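Local coordinates for protein putative NAD(P)H:FMN oxidoreductase (Porphyromonas gingivalis W83, PDB 3GE5) that binds flavin mononucleotide and probably works as an NAD(P)H-dependent oxidoreductase of the nitroreductase type, at residues A[139-153]-A[163-175]. Residues are numbered along the deposited sequence; the frame is centred on the assembly and turned at random.
With FMN (flavin mononucleotide), chain C.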
# COMPACT_ATOMS: atom_id res chain seq x y z
N GLY A 139 12.92 4.42 12.92
CA GLY A 139 14.36 4.31 12.65
C GLY A 139 14.93 2.93 12.29
O GLY A 139 16.14 2.68 12.46
N LEU A 140 14.05 2.04 11.85
CA LEU A 140 14.46 0.74 11.37
C LEU A 140 14.58 0.74 9.86
O LEU A 140 13.97 1.54 9.19
CB LEU A 140 13.44 -0.33 11.80
CG LEU A 140 13.33 -0.51 13.34
CD1 LEU A 140 12.03 -1.23 13.78
CD2 LEU A 140 14.58 -1.20 13.86
N GLY A 141 15.34 -0.21 9.34
CA GLY A 141 15.46 -0.45 7.90
C GLY A 141 14.65 -1.68 7.54
O GLY A 141 14.50 -2.60 8.35
N CYS A 142 14.15 -1.71 6.32
CA CYS A 142 13.46 -2.88 5.87
C CYS A 142 13.49 -3.00 4.36
O CYS A 142 13.81 -2.04 3.65
CB CYS A 142 12.04 -2.89 6.45
SG CYS A 142 11.00 -1.56 5.95
N THR A 143 13.16 -4.20 3.89
CA THR A 143 12.87 -4.46 2.49
C THR A 143 11.62 -5.32 2.37
O THR A 143 11.45 -6.28 3.11
CB THR A 143 14.09 -5.15 1.75
OG1 THR A 143 15.20 -4.27 1.78
CG2 THR A 143 13.77 -5.50 0.30
N TRP A 144 10.74 -4.91 1.48
CA TRP A 144 9.58 -5.69 1.08
C TRP A 144 10.04 -6.80 0.18
O TRP A 144 10.75 -6.54 -0.79
CB TRP A 144 8.65 -4.78 0.31
CG TRP A 144 7.28 -5.27 -0.03
CD1 TRP A 144 6.91 -6.51 -0.55
CD2 TRP A 144 6.09 -4.50 0.04
NE1 TRP A 144 5.55 -6.53 -0.77
CE2 TRP A 144 5.02 -5.31 -0.43
CE3 TRP A 144 5.81 -3.20 0.46
CZ2 TRP A 144 3.70 -4.87 -0.45
CZ3 TRP A 144 4.47 -2.74 0.41
CH2 TRP A 144 3.45 -3.60 -0.04
N VAL A 145 9.64 -8.03 0.49
CA VAL A 145 10.09 -9.25 -0.25
C VAL A 145 8.89 -10.03 -0.84
O VAL A 145 7.97 -10.44 -0.12
CB VAL A 145 10.92 -10.22 0.64
CG1 VAL A 145 11.35 -11.42 -0.16
CG2 VAL A 145 12.14 -9.45 1.25
N CYS A 146 8.92 -10.21 -2.16
CA CYS A 146 7.97 -11.10 -2.87
C CYS A 146 8.68 -12.22 -3.62
O CYS A 146 8.03 -13.19 -4.03
CB CYS A 146 7.14 -10.29 -3.83
SG CYS A 146 5.91 -9.25 -2.99
N ALA A 147 10.02 -12.14 -3.75
CA ALA A 147 10.77 -13.21 -4.43
C ALA A 147 11.08 -14.34 -3.43
O ALA A 147 12.17 -14.40 -2.89
CB ALA A 147 12.06 -12.68 -5.10
N PHE A 148 10.11 -15.22 -3.22
CA PHE A 148 10.26 -16.38 -2.35
C PHE A 148 9.32 -17.48 -2.79
O PHE A 148 8.37 -17.23 -3.50
CB PHE A 148 10.06 -16.05 -0.87
CG PHE A 148 8.67 -15.62 -0.48
CD1 PHE A 148 8.28 -14.30 -0.57
CD2 PHE A 148 7.77 -16.55 0.08
CE1 PHE A 148 6.98 -13.90 -0.25
CE2 PHE A 148 6.51 -16.15 0.44
CZ PHE A 148 6.11 -14.82 0.27
N ASP A 149 9.63 -18.71 -2.37
CA ASP A 149 8.89 -19.90 -2.76
C ASP A 149 7.65 -19.96 -1.84
O ASP A 149 7.72 -20.37 -0.68
CB ASP A 149 9.78 -21.14 -2.61
CG ASP A 149 9.10 -22.42 -3.05
OD1 ASP A 149 7.83 -22.45 -3.06
OD2 ASP A 149 9.84 -23.40 -3.35
N GLN A 150 6.53 -19.49 -2.35
CA GLN A 150 5.31 -19.36 -1.51
C GLN A 150 4.78 -20.72 -1.04
O GLN A 150 4.38 -20.89 0.13
CB GLN A 150 4.24 -18.63 -2.29
CG GLN A 150 4.52 -17.17 -2.56
CD GLN A 150 3.56 -16.62 -3.57
OE1 GLN A 150 3.67 -16.94 -4.77
NE2 GLN A 150 2.58 -15.82 -3.11
N ALA A 151 4.76 -21.69 -1.95
CA ALA A 151 4.28 -23.02 -1.60
C ALA A 151 5.16 -23.67 -0.53
O ALA A 151 4.65 -24.36 0.34
CB ALA A 151 4.09 -23.90 -2.86
N LEU A 152 6.47 -23.45 -0.60
CA LEU A 152 7.38 -23.94 0.41
C LEU A 152 7.12 -23.27 1.77
O LEU A 152 7.01 -23.92 2.80
CB LEU A 152 8.84 -23.76 -0.01
CG LEU A 152 9.86 -24.26 1.01
CD1 LEU A 152 9.60 -25.72 1.41
CD2 LEU A 152 11.28 -24.09 0.43
N CYS A 153 6.98 -21.95 1.76
CA CYS A 153 6.58 -21.19 2.95
C CYS A 153 5.31 -21.78 3.59
O CYS A 153 5.28 -22.05 4.79
CB CYS A 153 6.39 -19.74 2.57
SG CYS A 153 6.03 -18.70 4.01
N MSE A 163 -5.23 -19.61 2.53
CA MSE A 163 -4.40 -18.46 2.83
C MSE A 163 -3.10 -18.54 2.01
O MSE A 163 -2.56 -19.61 1.79
CB MSE A 163 -4.14 -18.39 4.33
CG MSE A 163 -5.40 -18.15 5.15
SE MSE A 163 -5.12 -18.58 7.03
CE MSE A 163 -4.00 -17.15 7.48
N THR A 164 -2.62 -17.40 1.54
CA THR A 164 -1.42 -17.34 0.73
C THR A 164 -0.42 -16.39 1.38
O THR A 164 -0.79 -15.28 1.74
CB THR A 164 -1.72 -16.82 -0.70
OG1 THR A 164 -2.66 -17.70 -1.35
CG2 THR A 164 -0.39 -16.74 -1.53
N PRO A 165 0.84 -16.82 1.56
CA PRO A 165 1.86 -15.82 1.97
C PRO A 165 2.17 -14.91 0.78
O PRO A 165 2.72 -15.38 -0.22
CB PRO A 165 3.05 -16.69 2.35
CG PRO A 165 2.90 -17.95 1.54
CD PRO A 165 1.42 -18.18 1.37
N VAL A 166 1.74 -13.65 0.83
CA VAL A 166 1.84 -12.75 -0.35
C VAL A 166 3.18 -12.00 -0.41
O VAL A 166 3.83 -11.90 -1.45
CB VAL A 166 0.66 -11.74 -0.36
CG1 VAL A 166 0.73 -10.81 -1.58
CG2 VAL A 166 -0.71 -12.48 -0.28
N SER A 167 3.58 -11.49 0.75
CA SER A 167 4.73 -10.60 0.91
C SER A 167 5.35 -10.84 2.28
O SER A 167 4.64 -11.25 3.23
CB SER A 167 4.30 -9.16 0.83
OG SER A 167 3.73 -8.84 -0.43
N ILE A 168 6.65 -10.56 2.38
CA ILE A 168 7.37 -10.61 3.67
C ILE A 168 8.09 -9.30 3.92
O ILE A 168 8.79 -8.80 3.02
CB ILE A 168 8.42 -11.74 3.67
CG1 ILE A 168 7.78 -13.12 3.41
CG2 ILE A 168 9.24 -11.74 4.99
CD1 ILE A 168 8.76 -14.27 3.19
N LEU A 169 7.91 -8.71 5.08
CA LEU A 169 8.67 -7.50 5.43
C LEU A 169 9.87 -7.98 6.21
O LEU A 169 9.73 -8.52 7.28
CB LEU A 169 7.84 -6.52 6.27
CG LEU A 169 8.49 -5.13 6.47
CD1 LEU A 169 8.65 -4.43 5.10
CD2 LEU A 169 7.68 -4.24 7.47
N ALA A 170 11.06 -7.80 5.62
CA ALA A 170 12.33 -8.13 6.27
C ALA A 170 12.88 -6.84 6.92
O ALA A 170 13.01 -5.84 6.23
CB ALA A 170 13.33 -8.69 5.29
N LEU A 171 13.12 -6.88 8.22
CA LEU A 171 13.41 -5.65 8.97
C LEU A 171 14.42 -5.83 10.11
O LEU A 171 14.61 -6.92 10.61
CB LEU A 171 12.11 -5.01 9.52
CG LEU A 171 11.39 -5.78 10.63
CD1 LEU A 171 11.68 -5.17 11.99
CD2 LEU A 171 9.88 -5.79 10.31
N GLY A 172 15.01 -4.71 10.50
CA GLY A 172 15.97 -4.66 11.58
C GLY A 172 16.64 -3.30 11.60
O GLY A 172 16.22 -2.37 10.88
N TYR A 173 17.66 -3.14 12.43
CA TYR A 173 18.48 -1.95 12.37
C TYR A 173 19.45 -2.07 11.21
O TYR A 173 20.22 -3.03 11.13
CB TYR A 173 19.22 -1.68 13.69
CG TYR A 173 18.33 -1.11 14.75
CD1 TYR A 173 17.96 0.24 14.71
CD2 TYR A 173 17.84 -1.90 15.78
CE1 TYR A 173 17.13 0.78 15.67
CE2 TYR A 173 16.99 -1.38 16.74
CZ TYR A 173 16.65 -0.03 16.69
OH TYR A 173 15.81 0.52 17.64
N GLY A 174 19.41 -1.11 10.30
CA GLY A 174 20.30 -1.13 9.16
C GLY A 174 21.76 -0.92 9.50
O GLY A 174 22.10 -0.27 10.48
N ASP A 175 22.63 -1.48 8.67
CA ASP A 175 24.05 -1.22 8.79
C ASP A 175 24.37 0.15 8.20
O ASP A 175 24.26 0.35 6.98
CB ASP A 175 24.83 -2.31 8.07
CG ASP A 175 26.33 -2.18 8.26
OD1 ASP A 175 26.83 -1.09 8.64
OD2 ASP A 175 26.98 -3.21 8.03
N1 FMN C . 13.92 -6.33 -3.05
C2 FMN C . 14.58 -7.51 -2.92
O2 FMN C . 15.80 -7.53 -2.74
N3 FMN C . 13.91 -8.72 -3.01
C4 FMN C . 12.54 -8.79 -3.24
O4 FMN C . 11.94 -9.91 -3.34
C4A FMN C . 11.86 -7.58 -3.36
N5 FMN C . 10.51 -7.62 -3.63
C5A FMN C . 9.79 -6.46 -3.63
C6 FMN C . 8.41 -6.54 -3.78
C7 FMN C . 7.66 -5.37 -3.75
C7M FMN C . 6.17 -5.40 -3.93
C8 FMN C . 8.29 -4.14 -3.53
C8M FMN C . 7.50 -2.88 -3.47
C9 FMN C . 9.65 -4.07 -3.42
C9A FMN C . 10.44 -5.21 -3.44
N10 FMN C . 11.84 -5.16 -3.32
C10 FMN C . 12.54 -6.35 -3.26
C1' FMN C . 12.55 -3.87 -2.98
C2' FMN C . 12.66 -3.07 -4.27
O2' FMN C . 13.80 -3.52 -4.99
C3' FMN C . 12.76 -1.56 -4.00
O3' FMN C . 11.62 -1.14 -3.23
C4' FMN C . 12.90 -0.72 -5.28
O4' FMN C . 14.11 -1.00 -5.99
C5' FMN C . 12.87 0.79 -5.00
O5' FMN C . 13.95 1.12 -4.16
P FMN C . 13.70 1.91 -2.82
O1P FMN C . 12.81 1.00 -1.99
O2P FMN C . 13.02 3.23 -3.12
O3P FMN C . 15.06 2.00 -2.15
O HOH W 1 18.14 1.45 10.90
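Gly141, Thr143 and Val145 pair with Gly172, Ala170 and Ile168 through two backbone hydrogen bonds each, zipping strand 141-145 antiparallel onto strand 163-172 in the central sheet of the nitroreductase fold. Between them, Cys142 and Leu171 form a non-hydrogen-bonded pair, with Cys142 CB 3.7 Å from Leu171 CB, and Cys142 SG rests on Leu169 CD1.

Two CH-pi contacts flank the paired strands. Leu140 CD2 sits over the centre of the Tyr173 ring, 3.5 Å from its centroid; the ring's hydroxyl is hydrogen-bonded to Glu49 and Lys52. Ile168 CD1 lies likewise over Phe148, whose ring edge meets Pro165 CB.

Past the strand, the Gln150 amide reaches back to Pro165: NE2 donates to Pro165 O at 2.9 Å, almost straight (170°), with the acceptor in the amide plane. Cys153 SG packs on the same proline.

On the flavin side, Ala147 N donates to FMN O4 at 3.0 Å, and Cys146 N also reaches O4. Trp144, its CG anti to the backbone N (chi1 -171°), lays its indole nearly parallel over the flavin's dimethylbenzene end, Trp144 CD1 3.5 Å from FMN C7, with the C7M methyl over the same face toward the rim. At the indole edge, Trp144 NE1 makes a weak, bent hydrogen bond to Ser167 OG (3.0 Å, 140°).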